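Long-range contact in LYND (PDB 4V1T), which probably uses ATP to cyclise cysteine residues of ribosomally made precursor peptides into thiazolines: residues T4-E16 against Y80-A94. Sequence-based numbering, arbitrary orientation.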
loop_
_atom_site.group_PDB
_atom_site.type_symbol
_atom_site.label_atom_id
_atom_site.label_comp_id
_atom_site.label_asym_id
_atom_site.label_seq_id
_atom_site.Cartn_x
_atom_site.Cartn_y
_atom_site.Cartn_z
ATOM N N THR B 4 -2.038 47.377 21.554
ATOM C CA THR B 4 -0.588 47.147 21.638
ATOM C C THR B 4 -0.135 45.679 21.429
ATOM O O THR B 4 0.984 45.331 21.806
ATOM C CB THR B 4 -0.045 47.653 23.001
ATOM O OG1 THR B 4 -0.721 46.987 24.072
ATOM C CG2 THR B 4 -0.253 49.159 23.156
ATOM N N PRO B 5 -0.979 44.816 20.813
ATOM C CA PRO B 5 -0.433 43.483 20.532
ATOM C C PRO B 5 0.477 43.478 19.310
ATOM O O PRO B 5 0.317 44.298 18.414
ATOM C CB PRO B 5 -1.681 42.639 20.272
ATOM C CG PRO B 5 -2.669 43.596 19.731
ATOM C CD PRO B 5 -2.405 44.899 20.435
ATOM N N LEU B 6 1.424 42.553 19.280
ATOM C CA LEU B 6 2.362 42.473 18.175
ATOM C C LEU B 6 1.794 41.659 17.016
ATOM O O LEU B 6 1.267 40.563 17.206
ATOM C CB LEU B 6 3.676 41.868 18.653
ATOM C CG LEU B 6 4.408 42.698 19.711
ATOM C CD1 LEU B 6 5.551 41.893 20.298
ATOM C CD2 LEU B 6 4.911 44.010 19.119
ATOM N N LEU B 7 1.900 42.219 15.814
ATOM C CA LEU B 7 1.442 41.554 14.602
ATOM C C LEU B 7 2.599 40.857 13.910
ATOM O O LEU B 7 3.727 41.339 13.918
ATOM C CB LEU B 7 0.808 42.559 13.647
ATOM C CG LEU B 7 -0.415 43.306 14.165
ATOM C CD1 LEU B 7 -0.825 44.352 13.148
ATOM C CD2 LEU B 7 -1.561 42.341 14.439
ATOM N N GLN B 8 2.318 39.704 13.323
ATOM C CA GLN B 8 3.320 39.002 12.546
ATOM C C GLN B 8 2.687 37.986 11.609
ATOM O O GLN B 8 1.673 37.361 11.925
ATOM C CB GLN B 8 4.335 38.300 13.456
ATOM C CG GLN B 8 3.786 37.137 14.263
ATOM C CD GLN B 8 4.879 36.305 14.931
ATOM O OE1 GLN B 8 6.070 36.451 14.650
ATOM N NE2 GLN B 8 4.466 35.416 15.817
ATOM N N ILE B 9 3.289 37.841 10.436
ATOM C CA ILE B 9 3.009 36.703 9.597
ATOM C C ILE B 9 3.488 35.495 10.389
ATOM O O ILE B 9 4.549 35.510 11.015
ATOM C CB ILE B 9 3.722 36.776 8.243
ATOM C CG1 ILE B 9 3.292 38.027 7.470
ATOM C CG2 ILE B 9 3.410 35.541 7.415
ATOM C CD1 ILE B 9 1.803 38.125 7.174
ATOM N N GLN B 10 2.684 34.450 10.380
ATOM C CA GLN B 10 2.947 33.306 11.237
ATOM C C GLN B 10 4.357 32.778 11.061
ATOM O O GLN B 10 4.810 32.599 9.936
ATOM C CB GLN B 10 1.901 32.205 11.025
ATOM C CG GLN B 10 1.398 31.975 9.607
ATOM C CD GLN B 10 -0.047 31.509 9.625
ATOM O OE1 GLN B 10 -0.838 31.940 10.470
ATOM N NE2 GLN B 10 -0.395 30.609 8.721
ATOM N N PRO B 11 5.054 32.546 12.186
ATOM C CA PRO B 11 6.516 32.461 12.219
ATOM C C PRO B 11 7.129 31.207 11.621
ATOM O O PRO B 11 8.354 31.101 11.592
ATOM C CB PRO B 11 6.833 32.553 13.711
ATOM C CG PRO B 11 5.637 32.005 14.382
ATOM C CD PRO B 11 4.472 32.420 13.536
ATOM N N HIS B 12 6.312 30.277 11.136
ATOM C CA HIS B 12 6.861 29.079 10.513
ATOM C C HIS B 12 7.221 29.379 9.058
ATOM O O HIS B 12 7.890 28.592 8.403
ATOM C CB HIS B 12 5.891 27.898 10.630
ATOM C CG HIS B 12 4.632 28.044 9.832
ATOM N ND1 HIS B 12 4.548 27.671 8.513
ATOM C CD2 HIS B 12 3.398 28.485 10.177
ATOM C CE1 HIS B 12 3.323 27.887 8.072
ATOM N NE2 HIS B 12 2.605 28.377 9.065
ATOM N N PHE B 13 6.787 30.540 8.570
ATOM C CA PHE B 13 7.129 30.984 7.228
ATOM C C PHE B 13 8.422 31.789 7.203
ATOM O O PHE B 13 8.635 32.669 8.028
ATOM C CB PHE B 13 6.007 31.836 6.639
ATOM C CG PHE B 13 4.806 31.049 6.203
ATOM C CD1 PHE B 13 4.953 29.924 5.401
ATOM C CD2 PHE B 13 3.528 31.430 6.593
ATOM C CE1 PHE B 13 3.849 29.190 5.008
ATOM C CE2 PHE B 13 2.422 30.702 6.201
ATOM C CZ PHE B 13 2.582 29.578 5.410
ATOM N N HIS B 14 9.288 31.464 6.257
ATOM C CA HIS B 14 10.373 32.356 5.878
ATOM C C HIS B 14 9.826 33.314 4.817
ATOM O O HIS B 14 9.318 32.883 3.780
ATOM C CB HIS B 14 11.569 31.570 5.348
ATOM C CG HIS B 14 12.558 32.406 4.606
ATOM N ND1 HIS B 14 13.167 33.508 5.164
ATOM C CD2 HIS B 14 13.041 32.306 3.347
ATOM C CE1 HIS B 14 13.982 34.053 4.278
ATOM N NE2 HIS B 14 13.924 33.342 3.165
ATOM N N VAL B 15 9.918 34.609 5.091
ATOM C CA VAL B 15 9.391 35.630 4.204
ATOM C C VAL B 15 10.462 36.082 3.215
ATOM O O VAL B 15 11.510 36.584 3.612
ATOM C CB VAL B 15 8.883 36.851 5.013
ATOM C CG1 VAL B 15 8.450 37.982 4.080
ATOM C CG2 VAL B 15 7.726 36.438 5.900
ATOM N N GLU B 16 10.188 35.915 1.927
ATOM C CA GLU B 16 11.112 36.345 0.885
ATOM C C GLU B 16 10.437 37.342 -0.060
ATOM O O GLU B 16 9.587 36.978 -0.866
ATOM C CB GLU B 16 11.637 35.130 0.118
ATOM C CG GLU B 16 12.924 35.384 -0.651
ATOM C CD GLU B 16 14.070 35.785 0.253
ATOM O OE1 GLU B 16 14.668 34.912 0.920
ATOM O OE2 GLU B 16 14.358 36.992 0.302
ATOM N N TYR B 80 -3.027 34.050 7.259
ATOM C CA TYR B 80 -1.589 34.299 7.198
ATOM C C TYR B 80 -1.116 35.146 8.366
ATOM O O TYR B 80 0.026 35.035 8.793
ATOM C CB TYR B 80 -1.227 35.010 5.893
ATOM C CG TYR B 80 -1.461 34.174 4.664
ATOM C CD1 TYR B 80 -0.648 33.090 4.376
ATOM C CD2 TYR B 80 -2.490 34.470 3.780
ATOM C CE1 TYR B 80 -0.854 32.320 3.252
ATOM C CE2 TYR B 80 -2.697 33.702 2.645
ATOM C CZ TYR B 80 -1.865 32.631 2.386
ATOM O OH TYR B 80 -2.056 31.856 1.265
ATOM N N LEU B 81 -1.992 36.007 8.865
ATOM C CA LEU B 81 -1.630 36.938 9.925
ATOM C C LEU B 81 -2.061 36.379 11.266
ATOM O O LEU B 81 -3.067 35.675 11.356
ATOM C CB LEU B 81 -2.277 38.307 9.693
ATOM C CG LEU B 81 -1.826 39.442 10.616
ATOM C CD1 LEU B 81 -0.400 39.853 10.299
ATOM C CD2 LEU B 81 -2.767 40.633 10.489
ATOM N N THR B 82 -1.295 36.693 12.307
ATOM C CA THR B 82 -1.669 36.307 13.660
ATOM C C THR B 82 -1.049 37.232 14.691
ATOM O O THR B 82 -0.091 37.951 14.415
ATOM C CB THR B 82 -1.265 34.840 13.968
ATOM O OG1 THR B 82 -1.757 34.459 15.258
ATOM C CG2 THR B 82 0.259 34.655 13.932
ATOM N N GLU B 83 -1.616 37.201 15.882
ATOM C CA GLU B 83 -1.042 37.869 17.035
ATOM C C GLU B 83 0.203 37.100 17.468
ATOM O O GLU B 83 0.211 35.865 17.455
ATOM C CB GLU B 83 -2.068 37.906 18.166
ATOM C CG GLU B 83 -1.975 39.097 19.093
ATOM C CD GLU B 83 -2.841 38.922 20.327
ATOM O OE1 GLU B 83 -3.744 38.052 20.305
ATOM O OE2 GLU B 83 -2.607 39.640 21.322
ATOM N N ALA B 84 1.255 37.812 17.855
ATOM C CA ALA B 84 2.448 37.149 18.371
ATOM C C ALA B 84 2.300 36.889 19.864
ATOM O O ALA B 84 1.679 37.677 20.582
ATOM C CB ALA B 84 3.680 37.977 18.099
ATOM N N ALA B 85 2.868 35.775 20.323
ATOM C CA ALA B 85 2.856 35.414 21.743
ATOM C C ALA B 85 4.229 35.674 22.348
ATOM O O ALA B 85 5.157 34.895 22.115
ATOM C CB ALA B 85 2.474 33.958 21.920
ATOM N N PRO B 86 4.367 36.761 23.123
ATOM C CA PRO B 86 5.685 37.152 23.645
ATOM C C PRO B 86 6.373 36.068 24.458
ATOM O O PRO B 86 7.597 36.005 24.469
ATOM C CB PRO B 86 5.367 38.354 24.540
ATOM C CG PRO B 86 4.085 38.895 24.026
ATOM C CD PRO B 86 3.314 37.714 23.530
ATOM N N GLU B 87 5.590 35.225 25.122
ATOM C CA GLU B 87 6.138 34.235 26.046
ATOM C C GLU B 87 6.667 32.997 25.343
ATOM O O GLU B 87 7.207 32.108 25.985
ATOM C CB GLU B 87 5.094 33.826 27.092
ATOM C CG GLU B 87 3.758 33.382 26.533
ATOM C CD GLU B 87 2.778 34.529 26.387
ATOM O OE1 GLU B 87 2.275 35.025 27.415
ATOM O OE2 GLU B 87 2.524 34.947 25.244
ATOM N N LEU B 88 6.522 32.941 24.024
ATOM C CA LEU B 88 7.019 31.801 23.244
ATOM C C LEU B 88 8.217 32.193 22.390
ATOM O O LEU B 88 8.240 33.277 21.813
ATOM C CB LEU B 88 5.919 31.263 22.332
ATOM C CG LEU B 88 4.681 30.663 22.977
ATOM C CD1 LEU B 88 3.682 30.287 21.901
ATOM C CD2 LEU B 88 5.024 29.465 23.842
ATOM N N SER B 89 9.203 31.314 22.302
ATOM C CA SER B 89 10.302 31.504 21.371
ATOM C C SER B 89 9.765 31.470 19.935
ATOM O O SER B 89 8.682 30.953 19.682
ATOM C CB SER B 89 11.363 30.418 21.557
ATOM O OG SER B 89 10.915 29.178 21.040
ATOM N N SER B 90 10.525 32.017 18.999
ATOM C CA SER B 90 10.113 32.017 17.601
ATOM C C SER B 90 9.990 30.581 17.080
ATOM O O SER B 90 9.116 30.281 16.270
ATOM C CB SER B 90 11.101 32.814 16.743
ATOM O OG SER B 90 12.418 32.332 16.916
ATOM N N GLU B 91 10.854 29.698 17.570
ATOM C CA GLU B 91 10.874 28.310 17.122
ATOM C C GLU B 91 9.655 27.533 17.605
ATOM O O GLU B 91 9.055 26.768 16.845
ATOM C CB GLU B 91 12.149 27.612 17.582
ATOM C CG GLU B 91 13.392 28.012 16.799
ATOM C CD GLU B 91 14.250 29.015 17.551
ATOM O OE1 GLU B 91 13.690 29.909 18.229
ATOM O OE2 GLU B 91 15.488 28.902 17.477
ATOM N N VAL B 92 9.278 27.744 18.859
ATOM C CA VAL B 92 8.095 27.100 19.426
ATOM C C VAL B 92 6.812 27.650 18.796
ATOM O O VAL B 92 5.922 26.894 18.419
ATOM C CB VAL B 92 8.046 27.275 20.949
ATOM C CG1 VAL B 92 6.713 26.811 21.517
ATOM C CG2 VAL B 92 9.179 26.500 21.605
ATOM N N ALA B 93 6.722 28.972 18.682
ATOM C CA ALA B 93 5.584 29.596 18.022
ATOM C C ALA B 93 5.425 29.058 16.616
ATOM O O ALA B 93 4.301 28.841 16.150
ATOM C CB ALA B 93 5.736 31.110 17.991
ATOM N N ALA B 94 6.547 28.843 15.939
ATOM C CA ALA B 94 6.537 28.334 14.566
ATOM C C ALA B 94 5.969 26.920 14.512
ATOM O O ALA B 94 5.250 26.567 13.587
ATOM C CB ALA B 94 7.939 28.363 13.986
#
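Q8 and T82 face each other as a hydrogen-bonded antiparallel pair, Q8 N donating to T82 O at 3.2 Å and T82 N returning a bond to Q8 O. The pairing runs on at both ends: A84 N reaches L6 O at 2.8 Å, the shortest of the four bonds, and Q10 N bonds to Y80 O. Between them, the CA-H groups of E83 and I9 point at the carbonyl oxygens of L6 and Y80.

Strands 6-9 and 81-83 thus form two of the three strands of a small antiparallel sheet with 6-9 in the middle, its other edge bonded through L7 and I9 to Y50 and L46. The sheet belongs to the N-terminal winged helix-turn-helix domain, the kind of module that in related cyclodehydratases recognises the precursor's leader peptide.

Apolar contacts centre on L81. With CG anti to its nitrogen (chi1 -172°), it brings CD1 3.6 Å from Q8 O and 4.2 Å from I9 CD1, the two side chains crossing nearly perpendicularly and both touching L75 of helix 65-78; L81 CD2 approaches L7 CD2.

Two polar side chains pack by their aliphatic and amide atoms. Beside T82, the extended Q8 side chain lays its amide along A84, NE2 3.5 Å from A84 CB. In Q10, chi1 (37°) brings CG to 3.5 Å from Y80 O, and a bend at chi2 (-148°) carries the amide on past the same carbonyl, although no bond joins OE1 to Y80 O; an alanine here would probably leave that carbonyl less covered, though still bonded by the backbone.

Past the strand, the Q10-F13 type I turn meets helix 90-98, which S89 OG caps by accepting from V92 N. P11 CG rests 3.7 Å from A93 CB, and H12 CB lies 3.3 Å from A94 O.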